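Local coordinates for protein HpcH/HpaI aldolase (Desulfitobacterium hafniense, PDB 3QZ6) that belongs to the HpcH/HpaI aldolase/citrate lyase family and folds as a parallel beta/alpha barrel of the TIM-barrel kind, at residues Ser68-Ile73 with Ala89-Pro95; Val76-Val81 with Glu105-Ala110; Ile150-Lys154 with Asp177-Leu182; Phe173-Leu178 with Cys196-Tyr201. All coordinates share one frame; numbering follows the deposited sequence.

In the fold
All four contacts belong to one eight-stranded parallel barrel. Interaction 1 lies in its core, its centre about 5 Å from the centre of the chain, and pairs strands 68-72 and 91-94 by backbone hydrogen bonds. Interaction 2, its centre about 16 Å from the same point, packs the start of helix 78-87, which links those two strands, on helix 100-110; aliphatic groups of both contacts touch. Interactions 3 and 4 lie on another part of the barrel, their centres about 7 Å apart, and share helix 175-181. In interaction 3, partly buried, that helix meets the loop after strand 145-150 through carboxylates and water; interaction 4 is buried and aromatic, with no hydrogen bond between its segments.

Interaction 1 of 4, residues Ser68-Ile73 with Ala89-Pro95; sequences SVLVRI and AEGFMIP
With its CG anti to the backbone N (chi1 176°) and a bend at chi3, Arg72 runs alongside selenomethionine Met93, whose own turn at chi3 (67°) lays CE over one face of the guanidinium, 3.2 Å from Arg72 NE. The strands pair in parallel: Val71 N donates to Gly91 O at 3.0 Å, in the carbonyl plane, and Val71 O accepts from Met93 N at 3.1 Å. Glu90 N donates to Val69 O (2.9 Å). Ser68 OG donates to Glu90 OE2 at 2.7 Å, from above the carboxylate plane, and the backbone N of Phe5 and of Leu6 also bond this carboxylate. On the helix-facing side, Ile73 CG2 meets Phe92 CD1 at 3.9 Å and Ile73 CD1 meets Ile94 CD1 at 3.7 Å. This is the strand pair of a beta-alpha-beta crossover through helix 78-87. Arg72 salt-bridges Asp44 and Glu46 and hydrogen-bonds Gln149; these three polar partners hold the guanidinium, with the Met93 methyl packed on one face, and the two carboxylates probably stabilise its positive charge.

Interaction 2 of 4, residues Val76-Val81 with Glu105-Ala110; sequences VDRAHV and ETVRLA
Val76 precedes the first turn of helix 78-87 and faces helix 100-110, the backbones coming within 6.2 Å between CA of Arg78 and CA of Leu109. Leu109 fills the middle of the contact. Its CD1 presses on the backbone of Asp77, 3.5 Å from Asp77 C, and also meets Val76 CG1, while CD2 lies 4.0 Å from Arg78 CB. One turn further, Val81 CG1, placed anti to the backbone N (chi1 173°), reaches Leu109 CB at 3.7 Å and Ala110 CB at 3.9 Å. Val76 crosses Thr106 at about a right angle, and its CG2 comes 3.5 Å from Thr106 OG1, a hydroxyl that is hydrogen-bonded to Thr102 O within its own helix. At the outer margin a water donates to Glu105 OE2 (2.8 Å) and, weakly, to Val76 O. Arg108 grips the same carboxylate side-on with NE and NH2, and salt-bridges Glu117 as well. Asp77 N-caps helix 78-87: its OD1 accepts from His80 N and His80 ND1 from opposite faces of the carboxylate plane. No direct hydrogen bond joins the segments, so the helices meet through aliphatic groups, the polar groups finding partners on their own side or nearby and one water bridging the margin.

Interaction 3 of 4, residues Ile150-Lys154 with Asp177-Leu182; sequences IEHVK and DLSNDL
The carboxylates of Glu151 and Asp177 meet with their planes 80° apart, Glu151 OE2 standing 2.8 Å from Asp177 OD2, so that the two acidic groups crowd each other with no hydrogen bond assigned between them. A water 3.0 Å from Glu151 OE2 accepts from Asp177 N and so bridges the two segments. The imidazole of His152, the N-cap residue of helix 153-157, is approached obliquely by Asp181 OD2. At the other end of the contact that oxygen accepts, through its anti lone pair, from Val153 N at 2.7 Å, with an N-H...O angle of 157°. A second water, donating to Asp181 OD2 and accepting from Lys154 N (3.0 Å), extends the same grip, so one carboxylate oxygen serves the first amides of helix 153-157. Asp181 CG lies anti to its backbone N (chi1 -154°), which carries the carboxylate across to them. Between the polar ends, Leu178 CA makes a CA-H...O contact with Glu151 O (3.3 Å); past Asp181, Val153 CG2 meets Leu182 CD2 at 3.7 Å, the side chains at about a right angle. The contact thus joins the loop leaving strand 145-150, and the start of helix 153-157, to helix 175-181, while Leu178 and Leu182 also pack on helix 191-207.

Interaction 4 of 4, residues Phe173-Leu178 with Cys196-Tyr201; sequences FGPRDL and CYEKVY
Three rings form an aromatic cluster centred on Phe173. Tyr197 CD1 sits over the centre of one face of the Phe173 ring, 3.2 Å above its plane, and Tyr197 CE1 comes 3.3 Å from Phe173 CG. The two rings are tilted by 36°, with centroids 4.2 Å apart. Tyr201 is also oblique to Phe173, its CE1 reaching Phe173 CE2 at 3.6 Å near the edge. Aliphatic contacts complete the fit: Val200 CB meets the edge of the Phe173 ring in plane, 3.6 Å from CE1, and Leu178 CD2 touches Tyr197 CE1 and Cys196 CB. Tyr197 OH, at the far end of its ring, rests 3.4 Å from Pro175 CB. Phe173 CG stands anti to the carbonyl carbon (chi1 -49°), projecting the ring from the end of strand 170-173 onto helix 191-207. Tyr201 OH hydrogen-bonds Gly212 O of strand 210-215, and Tyr197 meets Phe213 edge-to-face. With no hydrogen bond between the segments, the end of strand 170-173 and the start of helix 175-181 are joined to helix 191-207 by aromatic and aliphatic packing alone.

Interaction 1 of 4, residues Ser68-Ile73 with Ala89-Pro95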
loop_
_atom_site.group_PDB
_atom_site.type_symbol
_atom_site.label_atom_id
_atom_site.label_comp_id
_atom_site.label_asym_id
_atom_site.label_seq_id
_atom_site.Cartn_x
_atom_site.Cartn_y
_atom_site.Cartn_z
ATOM N N SER A 68 1.620 -14.698 10.552
ATOM C CA SER A 68 1.073 -15.855 9.857
ATOM C C SER A 68 0.412 -15.432 8.549
ATOM O O SER A 68 -0.299 -14.432 8.504
ATOM C CB SER A 68 0.034 -16.558 10.737
ATOM O OG SER A 68 0.595 -16.984 11.965
ATOM N N VAL A 69 0.624 -16.206 7.492
ATOM C CA VAL A 69 0.024 -15.894 6.200
ATOM C C VAL A 69 -1.071 -16.910 5.907
ATOM O O VAL A 69 -0.805 -18.108 5.864
ATOM C CB VAL A 69 1.074 -15.943 5.070
ATOM C CG1 VAL A 69 0.444 -15.597 3.719
ATOM C CG2 VAL A 69 2.261 -14.992 5.383
ATOM N N LEU A 70 -2.307 -16.444 5.737
ATOM C CA LEU A 70 -3.383 -17.329 5.289
ATOM C C LEU A 70 -3.700 -16.960 3.853
ATOM O O LEU A 70 -3.384 -15.859 3.420
ATOM C CB LEU A 70 -4.638 -17.159 6.146
ATOM C CG LEU A 70 -4.463 -17.356 7.657
ATOM C CD1 LEU A 70 -5.799 -17.136 8.361
ATOM C CD2 LEU A 70 -3.916 -18.755 7.970
ATOM N N VAL A 71 -4.329 -17.868 3.120
ATOM C CA VAL A 71 -4.726 -17.567 1.753
ATOM C C VAL A 71 -6.207 -17.879 1.542
ATOM O O VAL A 71 -6.696 -18.924 1.958
ATOM C CB VAL A 71 -3.899 -18.360 0.733
ATOM C CG1 VAL A 71 -4.252 -17.912 -0.700
ATOM C CG2 VAL A 71 -2.394 -18.177 0.992
ATOM N N ARG A 72 -6.916 -16.959 0.896
ATOM C CA ARG A 72 -8.293 -17.199 0.486
ATOM C C ARG A 72 -8.213 -17.752 -0.933
ATOM O O ARG A 72 -7.860 -17.034 -1.868
ATOM C CB ARG A 72 -9.066 -15.883 0.506
ATOM C CG ARG A 72 -10.507 -15.946 0.006
ATOM C CD ARG A 72 -10.952 -14.526 -0.364
ATOM N NE ARG A 72 -12.140 -14.128 0.359
ATOM C CZ ARG A 72 -12.540 -12.874 0.530
ATOM N NH1 ARG A 72 -11.840 -11.862 0.037
ATOM N NH2 ARG A 72 -13.650 -12.632 1.210
ATOM N N ILE A 73 -8.503 -19.036 -1.092
ATOM C CA ILE A 73 -8.332 -19.686 -2.383
ATOM C C ILE A 73 -9.649 -19.717 -3.145
ATOM O O ILE A 73 -10.709 -19.749 -2.547
ATOM C CB ILE A 73 -7.763 -21.096 -2.215
ATOM C CG1 ILE A 73 -8.649 -21.931 -1.277
ATOM C CG2 ILE A 73 -6.309 -21.007 -1.705
ATOM C CD1 ILE A 73 -8.097 -23.340 -1.015
ATOM N N ALA A 89 2.217 -21.067 3.749
ATOM C CA ALA A 89 1.012 -20.465 4.301
ATOM C C ALA A 89 0.597 -21.343 5.472
ATOM O O ALA A 89 0.737 -22.568 5.414
ATOM C CB ALA A 89 -0.091 -20.420 3.259
ATOM N N GLU A 90 0.091 -20.741 6.539
ATOM C CA GLU A 90 -0.325 -21.551 7.689
ATOM C C GLU A 90 -1.689 -22.176 7.455
ATOM O O GLU A 90 -2.111 -23.093 8.178
ATOM C CB GLU A 90 -0.341 -20.724 8.978
ATOM C CG GLU A 90 1.047 -20.266 9.426
ATOM C CD GLU A 90 1.078 -19.850 10.888
ATOM O OE1 GLU A 90 0.161 -20.243 11.637
ATOM O OE2 GLU A 90 2.016 -19.130 11.294
ATOM N N GLY A 91 -2.389 -21.683 6.441
ATOM C CA GLY A 91 -3.702 -22.236 6.158
ATOM C C GLY A 91 -4.571 -21.337 5.316
ATOM O O GLY A 91 -4.074 -20.443 4.610
ATOM N N PHE A 92 -5.878 -21.556 5.418
ATOM C CA PHE A 92 -6.808 -21.044 4.423
ATOM C C PHE A 92 -8.080 -20.452 4.989
ATOM O O PHE A 92 -8.570 -20.865 6.036
ATOM C CB PHE A 92 -7.211 -22.187 3.491
ATOM C CG PHE A 92 -6.051 -22.858 2.845
ATOM C CD1 PHE A 92 -5.350 -22.221 1.831
ATOM C CD2 PHE A 92 -5.645 -24.116 3.262
ATOM C CE1 PHE A 92 -4.253 -22.834 1.243
ATOM C CE2 PHE A 92 -4.558 -24.735 2.683
ATOM C CZ PHE A 92 -3.861 -24.100 1.666
HETATM N N MSE A 93 -8.622 -19.488 4.258
HETATM C CA MSE A 93 -10.023 -19.154 4.396
HETATM C C MSE A 93 -10.697 -19.710 3.151
HETATM O O MSE A 93 -10.355 -19.325 2.029
HETATM C CB MSE A 93 -10.225 -17.645 4.485
HETATM C CG MSE A 93 -11.694 -17.233 4.581
HETATM SE SE MSE A 93 -11.910 -15.314 4.977
HETATM C CE MSE A 93 -11.208 -14.617 3.333
ATOM N N ILE A 94 -11.619 -20.647 3.348
ATOM C CA ILE A 94 -12.332 -21.270 2.241
ATOM C C ILE A 94 -13.627 -20.496 1.999
ATOM O O ILE A 94 -14.477 -20.414 2.884
ATOM C CB ILE A 94 -12.685 -22.745 2.569
ATOM C CG1 ILE A 94 -11.434 -23.511 3.025
ATOM C CG2 ILE A 94 -13.323 -23.423 1.358
ATOM C CD1 ILE A 94 -10.323 -23.516 1.968
ATOM N N PRO A 95 -13.789 -19.929 0.799
ATOM C CA PRO A 95 -14.928 -19.024 0.573
ATOM C C PRO A 95 -16.221 -19.762 0.245
ATOM O O PRO A 95 -16.165 -20.862 -0.298
ATOM C CB PRO A 95 -14.479 -18.209 -0.646
ATOM C CG PRO A 95 -13.602 -19.178 -1.420
ATOM C CD PRO A 95 -12.872 -19.983 -0.360
#

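Interaction 2 of 4, residues Val76-Val81 with Glu105-Ala110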
loop_
_atom_site.group_PDB
_atom_site.type_symbol
_atom_site.label_atom_id
_atom_site.label_comp_id
_atom_site.label_asym_id
_atom_site.label_seq_id
_atom_site.Cartn_x
_atom_site.Cartn_y
_atom_site.Cartn_z
ATOM N N VAL A 76 -11.309 -25.393 -3.992
ATOM C CA VAL A 76 -10.583 -26.382 -3.215
ATOM C C VAL A 76 -10.068 -27.489 -4.126
ATOM O O VAL A 76 -10.833 -28.312 -4.604
ATOM C CB VAL A 76 -11.490 -26.973 -2.129
ATOM C CG1 VAL A 76 -10.773 -28.085 -1.372
ATOM C CG2 VAL A 76 -11.934 -25.866 -1.180
ATOM N N ASP A 77 -8.775 -27.476 -4.412
ATOM C CA ASP A 77 -8.159 -28.600 -5.110
ATOM C C ASP A 77 -6.727 -28.775 -4.636
ATOM O O ASP A 77 -6.220 -27.965 -3.863
ATOM C CB ASP A 77 -8.259 -28.487 -6.649
ATOM C CG ASP A 77 -7.509 -27.286 -7.212
ATOM O OD1 ASP A 77 -6.697 -26.684 -6.461
ATOM O OD2 ASP A 77 -7.731 -26.952 -8.415
ATOM N N ARG A 78 -6.087 -29.840 -5.103
ATOM C CA ARG A 78 -4.756 -30.195 -4.640
ATOM C C ARG A 78 -3.747 -29.134 -5.043
ATOM O O ARG A 78 -2.854 -28.786 -4.257
ATOM C CB ARG A 78 -4.348 -31.570 -5.188
ATOM C CG ARG A 78 -3.130 -32.165 -4.493
ATOM C CD ARG A 78 -2.987 -33.656 -4.815
ATOM N NE ARG A 78 -1.971 -34.254 -3.959
ATOM C CZ ARG A 78 -0.670 -34.224 -4.218
ATOM N NH1 ARG A 78 -0.219 -33.641 -5.326
ATOM N NH2 ARG A 78 0.179 -34.794 -3.376
ATOM N N ALA A 79 -3.894 -28.608 -6.261
ATOM C CA ALA A 79 -2.982 -27.570 -6.752
ATOM C C ALA A 79 -2.909 -26.395 -5.773
ATOM O O ALA A 79 -1.821 -25.899 -5.472
ATOM C CB ALA A 79 -3.400 -27.085 -8.135
ATOM N N HIS A 80 -4.055 -25.948 -5.261
ATOM C CA HIS A 80 -4.027 -24.829 -4.312
ATOM C C HIS A 80 -3.568 -25.265 -2.931
ATOM O O HIS A 80 -2.660 -24.673 -2.350
ATOM C CB HIS A 80 -5.390 -24.144 -4.218
ATOM C CG HIS A 80 -5.732 -23.357 -5.444
ATOM N ND1 HIS A 80 -6.289 -23.933 -6.567
ATOM C CD2 HIS A 80 -5.541 -22.049 -5.745
ATOM C CE1 HIS A 80 -6.462 -23.006 -7.494
ATOM N NE2 HIS A 80 -6.013 -21.856 -7.023
ATOM N N VAL A 81 -4.196 -26.307 -2.403
ATOM C CA VAL A 81 -3.960 -26.662 -1.011
ATOM C C VAL A 81 -2.560 -27.217 -0.764
ATOM O O VAL A 81 -1.861 -26.774 0.142
ATOM C CB VAL A 81 -5.031 -27.647 -0.497
ATOM C CG1 VAL A 81 -4.670 -28.124 0.899
ATOM C CG2 VAL A 81 -6.412 -26.959 -0.510
ATOM N N GLU A 105 -13.168 -32.319 2.087
ATOM C CA GLU A 105 -12.192 -32.320 1.007
ATOM C C GLU A 105 -11.024 -31.377 1.312
ATOM O O GLU A 105 -9.869 -31.698 1.031
ATOM C CB GLU A 105 -12.867 -31.941 -0.307
ATOM C CG GLU A 105 -11.935 -31.936 -1.500
ATOM C CD GLU A 105 -11.454 -33.327 -1.891
ATOM O OE1 GLU A 105 -11.886 -34.330 -1.271
ATOM O OE2 GLU A 105 -10.636 -33.412 -2.831
ATOM N N THR A 106 -11.318 -30.216 1.890
ATOM C CA THR A 106 -10.255 -29.309 2.319
ATOM C C THR A 106 -9.329 -29.986 3.332
ATOM O O THR A 106 -8.104 -29.960 3.197
ATOM C CB THR A 106 -10.807 -28.032 2.948
ATOM O OG1 THR A 106 -11.661 -27.366 2.008
ATOM C CG2 THR A 106 -9.653 -27.103 3.317
ATOM N N VAL A 107 -9.919 -30.608 4.339
ATOM C CA VAL A 107 -9.134 -31.295 5.355
ATOM C C VAL A 107 -8.347 -32.485 4.772
ATOM O O VAL A 107 -7.185 -32.698 5.120
ATOM C CB VAL A 107 -10.019 -31.742 6.534
ATOM C CG1 VAL A 107 -9.224 -32.631 7.502
ATOM C CG2 VAL A 107 -10.579 -30.512 7.251
ATOM N N ARG A 108 -8.967 -33.249 3.879
ATOM C CA ARG A 108 -8.261 -34.369 3.245
ATOM C C ARG A 108 -6.988 -33.901 2.526
ATOM O O ARG A 108 -5.952 -34.569 2.565
ATOM C CB ARG A 108 -9.161 -35.092 2.245
ATOM C CG ARG A 108 -8.528 -36.372 1.653
ATOM C CD ARG A 108 -9.410 -37.018 0.572
ATOM N NE ARG A 108 -9.541 -36.181 -0.627
ATOM C CZ ARG A 108 -8.646 -36.118 -1.613
ATOM N NH1 ARG A 108 -7.533 -36.840 -1.564
ATOM N NH2 ARG A 108 -8.863 -35.332 -2.659
ATOM N N LEU A 109 -7.068 -32.753 1.862
ATOM C CA LEU A 109 -5.930 -32.252 1.098
ATOM C C LEU A 109 -4.880 -31.602 1.983
ATOM O O LEU A 109 -3.703 -31.553 1.627
ATOM C CB LEU A 109 -6.403 -31.252 0.052
ATOM C CG LEU A 109 -7.243 -31.823 -1.097
ATOM C CD1 LEU A 109 -7.865 -30.688 -1.904
ATOM C CD2 LEU A 109 -6.406 -32.733 -2.003
ATOM N N ALA A 110 -5.311 -31.123 3.144
ATOM C CA ALA A 110 -4.479 -30.262 3.986
ATOM C C ALA A 110 -3.717 -31.007 5.074
ATOM O O ALA A 110 -2.742 -30.485 5.614
ATOM C CB ALA A 110 -5.337 -29.177 4.618
HETATM O O HOH W 1 -10.385 -31.574 -4.992
#

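Interaction 3 of 4, residues Ile150-Lys154 with Asp177-Leu182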
loop_
_atom_site.group_PDB
_atom_site.type_symbol
_atom_site.label_atom_id
_atom_site.label_comp_id
_atom_site.label_asym_id
_atom_site.label_seq_id
_atom_site.Cartn_x
_atom_site.Cartn_y
_atom_site.Cartn_z
ATOM N N ILE A 150 -18.655 -18.258 5.580
ATOM C CA ILE A 150 -20.072 -18.484 5.324
ATOM C C ILE A 150 -20.679 -17.300 4.586
ATOM O O ILE A 150 -20.587 -16.162 5.048
ATOM C CB ILE A 150 -20.836 -18.659 6.656
ATOM C CG1 ILE A 150 -20.256 -19.828 7.471
ATOM C CG2 ILE A 150 -22.321 -18.834 6.399
ATOM C CD1 ILE A 150 -20.271 -21.194 6.756
ATOM N N GLU A 151 -21.302 -17.563 3.443
ATOM C CA GLU A 151 -21.855 -16.492 2.616
ATOM C C GLU A 151 -23.258 -16.788 2.088
ATOM O O GLU A 151 -23.789 -16.015 1.297
ATOM C CB GLU A 151 -20.954 -16.250 1.397
ATOM C CG GLU A 151 -19.512 -15.968 1.706
ATOM C CD GLU A 151 -18.736 -15.575 0.454
ATOM O OE1 GLU A 151 -18.729 -16.368 -0.523
ATOM O OE2 GLU A 151 -18.148 -14.466 0.444
ATOM N N HIS A 152 -23.846 -17.907 2.498
ATOM C CA HIS A 152 -25.136 -18.326 1.948
ATOM C C HIS A 152 -26.116 -18.645 3.062
ATOM O O HIS A 152 -25.743 -19.226 4.080
ATOM C CB HIS A 152 -24.983 -19.564 1.051
ATOM C CG HIS A 152 -24.098 -19.354 -0.140
ATOM N ND1 HIS A 152 -22.729 -19.498 -0.083
ATOM C CD2 HIS A 152 -24.389 -19.027 -1.422
ATOM C CE1 HIS A 152 -22.212 -19.258 -1.277
ATOM N NE2 HIS A 152 -23.197 -18.971 -2.107
ATOM N N VAL A 153 -27.374 -18.270 2.864
ATOM C CA VAL A 153 -28.435 -18.615 3.806
ATOM C C VAL A 153 -28.512 -20.125 4.017
ATOM O O VAL A 153 -28.745 -20.602 5.124
ATOM C CB VAL A 153 -29.792 -18.088 3.316
ATOM C CG1 VAL A 153 -30.921 -18.549 4.243
ATOM C CG2 VAL A 153 -29.751 -16.572 3.219
ATOM N N LYS A 154 -28.306 -20.872 2.941
ATOM C CA LYS A 154 -28.346 -22.329 2.996
ATOM C C LYS A 154 -27.243 -22.885 3.902
ATOM O O LYS A 154 -27.443 -23.877 4.615
ATOM C CB LYS A 154 -28.228 -22.891 1.577
ATOM C CG LYS A 154 -27.763 -24.330 1.467
ATOM C CD LYS A 154 -27.267 -24.596 0.046
ATOM C CE LYS A 154 -26.916 -26.060 -0.190
ATOM N NZ LYS A 154 -26.477 -26.295 -1.601
ATOM N N ASP A 177 -21.493 -10.967 0.154
ATOM C CA ASP A 177 -22.184 -12.071 -0.513
ATOM C C ASP A 177 -23.389 -12.533 0.308
ATOM O O ASP A 177 -24.441 -12.844 -0.245
ATOM C CB ASP A 177 -21.244 -13.254 -0.779
ATOM C CG ASP A 177 -20.355 -13.044 -2.018
ATOM O OD1 ASP A 177 -20.868 -12.641 -3.085
ATOM O OD2 ASP A 177 -19.135 -13.286 -1.921
ATOM N N LEU A 178 -23.232 -12.590 1.625
ATOM C CA LEU A 178 -24.331 -13.031 2.475
ATOM C C LEU A 178 -25.504 -12.074 2.353
ATOM O O LEU A 178 -26.644 -12.499 2.174
ATOM C CB LEU A 178 -23.895 -13.141 3.931
ATOM C CG LEU A 178 -24.966 -13.611 4.924
ATOM C CD1 LEU A 178 -25.471 -15.022 4.583
ATOM C CD2 LEU A 178 -24.410 -13.570 6.342
ATOM N N SER A 179 -25.228 -10.775 2.440
ATOM C CA SER A 179 -26.285 -9.782 2.274
ATOM C C SER A 179 -26.920 -9.948 0.897
ATOM O O SER A 179 -28.125 -9.790 0.736
ATOM C CB SER A 179 -25.753 -8.355 2.474
ATOM O OG SER A 179 -24.812 -7.998 1.471
ATOM N N ASN A 180 -26.112 -10.297 -0.097
ATOM C CA ASN A 180 -26.655 -10.538 -1.425
ATOM C C ASN A 180 -27.601 -11.724 -1.412
ATOM O O ASN A 180 -28.675 -11.674 -2.014
ATOM C CB ASN A 180 -25.553 -10.760 -2.468
ATOM C CG ASN A 180 -26.088 -10.692 -3.902
ATOM O OD1 ASN A 180 -27.115 -10.057 -4.170
ATOM N ND2 ASN A 180 -25.387 -11.333 -4.825
ATOM N N ASP A 181 -27.206 -12.788 -0.719
ATOM C CA ASP A 181 -28.033 -13.987 -0.665
ATOM C C ASP A 181 -29.336 -13.724 0.091
ATOM O O ASP A 181 -30.330 -14.408 -0.133
ATOM C CB ASP A 181 -27.284 -15.161 -0.028
ATOM C CG ASP A 181 -27.811 -16.513 -0.499
ATOM O OD1 ASP A 181 -28.068 -16.666 -1.712
ATOM O OD2 ASP A 181 -27.974 -17.426 0.335
ATOM N N LEU A 182 -29.327 -12.738 0.984
ATOM C CA LEU A 182 -30.534 -12.354 1.719
ATOM C C LEU A 182 -31.403 -11.392 0.913
ATOM O O LEU A 182 -32.442 -10.935 1.388
ATOM C CB LEU A 182 -30.163 -11.715 3.058
ATOM C CG LEU A 182 -29.659 -12.691 4.122
ATOM C CD1 LEU A 182 -28.811 -11.966 5.152
ATOM C CD2 LEU A 182 -30.840 -13.441 4.781
HETATM O O HOH W 2 -18.574 -11.469 0.688
HETATM O O HOH W 3 -28.547 -19.934 0.064
#

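Interaction 4 of 4, residues Phe173-Leu178 with Cys196-Tyr201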
loop_
_atom_site.group_PDB
_atom_site.type_symbol
_atom_site.label_atom_id
_atom_site.label_comp_id
_atom_site.label_asym_id
_atom_site.label_seq_id
_atom_site.Cartn_x
_atom_site.Cartn_y
_atom_site.Cartn_z
ATOM N N PHE A 173 -17.463 -14.869 8.233
ATOM C CA PHE A 173 -18.502 -14.493 7.278
ATOM C C PHE A 173 -17.963 -13.681 6.111
ATOM O O PHE A 173 -16.942 -12.996 6.234
ATOM C CB PHE A 173 -19.577 -13.673 7.987
ATOM C CG PHE A 173 -20.061 -14.311 9.250
ATOM C CD1 PHE A 173 -20.942 -15.377 9.201
ATOM C CD2 PHE A 173 -19.597 -13.875 10.479
ATOM C CE1 PHE A 173 -21.375 -15.989 10.360
ATOM C CE2 PHE A 173 -20.025 -14.480 11.646
ATOM C CZ PHE A 173 -20.914 -15.539 11.585
ATOM N N GLY A 174 -18.674 -13.751 4.989
ATOM C CA GLY A 174 -18.464 -12.842 3.872
ATOM C C GLY A 174 -19.715 -11.988 3.771
ATOM O O GLY A 174 -20.684 -12.372 3.123
ATOM N N PRO A 175 -19.713 -10.831 4.439
ATOM C CA PRO A 175 -20.961 -10.067 4.604
ATOM C C PRO A 175 -21.583 -9.595 3.288
ATOM O O PRO A 175 -22.807 -9.560 3.172
ATOM C CB PRO A 175 -20.531 -8.872 5.460
ATOM C CG PRO A 175 -19.282 -9.315 6.145
ATOM C CD PRO A 175 -18.590 -10.232 5.179
ATOM N N ARG A 176 -20.764 -9.229 2.310
ATOM C CA ARG A 176 -21.312 -8.715 1.066
ATOM C C ARG A 176 -22.101 -9.798 0.331
ATOM O O ARG A 176 -23.245 -9.574 -0.072
ATOM C CB ARG A 176 -20.211 -8.153 0.163
ATOM C CG ARG A 176 -20.743 -7.519 -1.135
ATOM C CD ARG A 176 -19.667 -6.663 -1.801
ATOM N NE ARG A 176 -19.309 -5.540 -0.942
ATOM C CZ ARG A 176 -18.081 -5.038 -0.827
ATOM N NH1 ARG A 176 -17.081 -5.551 -1.527
ATOM N NH2 ARG A 176 -17.853 -4.012 -0.014
ATOM N N ASP A 177 -21.493 -10.967 0.154
ATOM C CA ASP A 177 -22.184 -12.071 -0.513
ATOM C C ASP A 177 -23.389 -12.533 0.308
ATOM O O ASP A 177 -24.441 -12.844 -0.245
ATOM C CB ASP A 177 -21.244 -13.254 -0.779
ATOM C CG ASP A 177 -20.355 -13.044 -2.018
ATOM O OD1 ASP A 177 -20.868 -12.641 -3.085
ATOM O OD2 ASP A 177 -19.135 -13.286 -1.921
ATOM N N LEU A 178 -23.232 -12.590 1.625
ATOM C CA LEU A 178 -24.331 -13.031 2.475
ATOM C C LEU A 178 -25.504 -12.074 2.353
ATOM O O LEU A 178 -26.644 -12.499 2.174
ATOM C CB LEU A 178 -23.895 -13.141 3.931
ATOM C CG LEU A 178 -24.966 -13.611 4.924
ATOM C CD1 LEU A 178 -25.471 -15.022 4.583
ATOM C CD2 LEU A 178 -24.410 -13.570 6.342
ATOM N N CYS A 196 -28.142 -14.079 11.125
ATOM C CA CYS A 196 -27.316 -15.151 10.579
ATOM C C CYS A 196 -26.046 -15.340 11.410
ATOM O O CYS A 196 -25.681 -16.462 11.766
ATOM C CB CYS A 196 -26.941 -14.870 9.115
ATOM S SG CYS A 196 -28.324 -14.939 7.946
ATOM N N TYR A 197 -25.364 -14.242 11.711
ATOM C CA TYR A 197 -24.134 -14.330 12.496
ATOM C C TYR A 197 -24.398 -15.073 13.797
ATOM O O TYR A 197 -23.640 -15.963 14.182
ATOM C CB TYR A 197 -23.591 -12.940 12.824
ATOM C CG TYR A 197 -23.130 -12.125 11.638
ATOM C CD1 TYR A 197 -22.857 -12.720 10.410
ATOM C CD2 TYR A 197 -22.957 -10.751 11.755
ATOM C CE1 TYR A 197 -22.423 -11.956 9.329
ATOM C CE2 TYR A 197 -22.526 -9.988 10.691
ATOM C CZ TYR A 197 -22.255 -10.592 9.486
ATOM O OH TYR A 197 -21.835 -9.803 8.440
ATOM N N GLU A 198 -25.477 -14.687 14.476
ATOM C CA GLU A 198 -25.818 -15.277 15.768
ATOM C C GLU A 198 -26.040 -16.777 15.645
ATOM O O GLU A 198 -25.562 -17.550 16.478
ATOM C CB GLU A 198 -27.066 -14.613 16.368
ATOM C CG GLU A 198 -26.912 -13.134 16.719
ATOM C CD GLU A 198 -26.192 -12.903 18.042
ATOM O OE1 GLU A 198 -25.471 -13.816 18.503
ATOM O OE2 GLU A 198 -26.350 -11.804 18.623
ATOM N N LYS A 199 -26.784 -17.180 14.618
ATOM C CA LYS A 199 -27.063 -18.597 14.398
ATOM C C LYS A 199 -25.766 -19.356 14.197
ATOM O O LYS A 199 -25.582 -20.443 14.734
ATOM C CB LYS A 199 -27.971 -18.811 13.187
ATOM C CG LYS A 199 -29.439 -18.536 13.446
ATOM C CD LYS A 199 -30.265 -18.713 12.180
ATOM C CE LYS A 199 -31.725 -18.364 12.429
ATOM N NZ LYS A 199 -32.510 -18.351 11.170
ATOM N N VAL A 200 -24.857 -18.784 13.420
ATOM C CA VAL A 200 -23.598 -19.462 13.159
ATOM C C VAL A 200 -22.737 -19.536 14.418
ATOM O O VAL A 200 -22.115 -20.560 14.697
ATOM C CB VAL A 200 -22.812 -18.783 12.016
ATOM C CG1 VAL A 200 -21.400 -19.388 11.919
ATOM C CG2 VAL A 200 -23.580 -18.936 10.707
ATOM N N TYR A 201 -22.701 -18.454 15.183
ATOM C CA TYR A 201 -21.923 -18.449 16.420
ATOM C C TYR A 201 -22.426 -19.513 17.418
ATOM O O TYR A 201 -21.636 -20.193 18.077
ATOM C CB TYR A 201 -21.934 -17.056 17.056
ATOM C CG TYR A 201 -20.880 -16.106 16.502
ATOM C CD1 TYR A 201 -20.100 -16.447 15.406
ATOM C CD2 TYR A 201 -20.659 -14.875 17.100
ATOM C CE1 TYR A 201 -19.127 -15.572 14.912
ATOM C CE2 TYR A 201 -19.704 -13.995 16.618
ATOM C CZ TYR A 201 -18.943 -14.345 15.524
ATOM O OH TYR A 201 -17.991 -13.460 15.073
#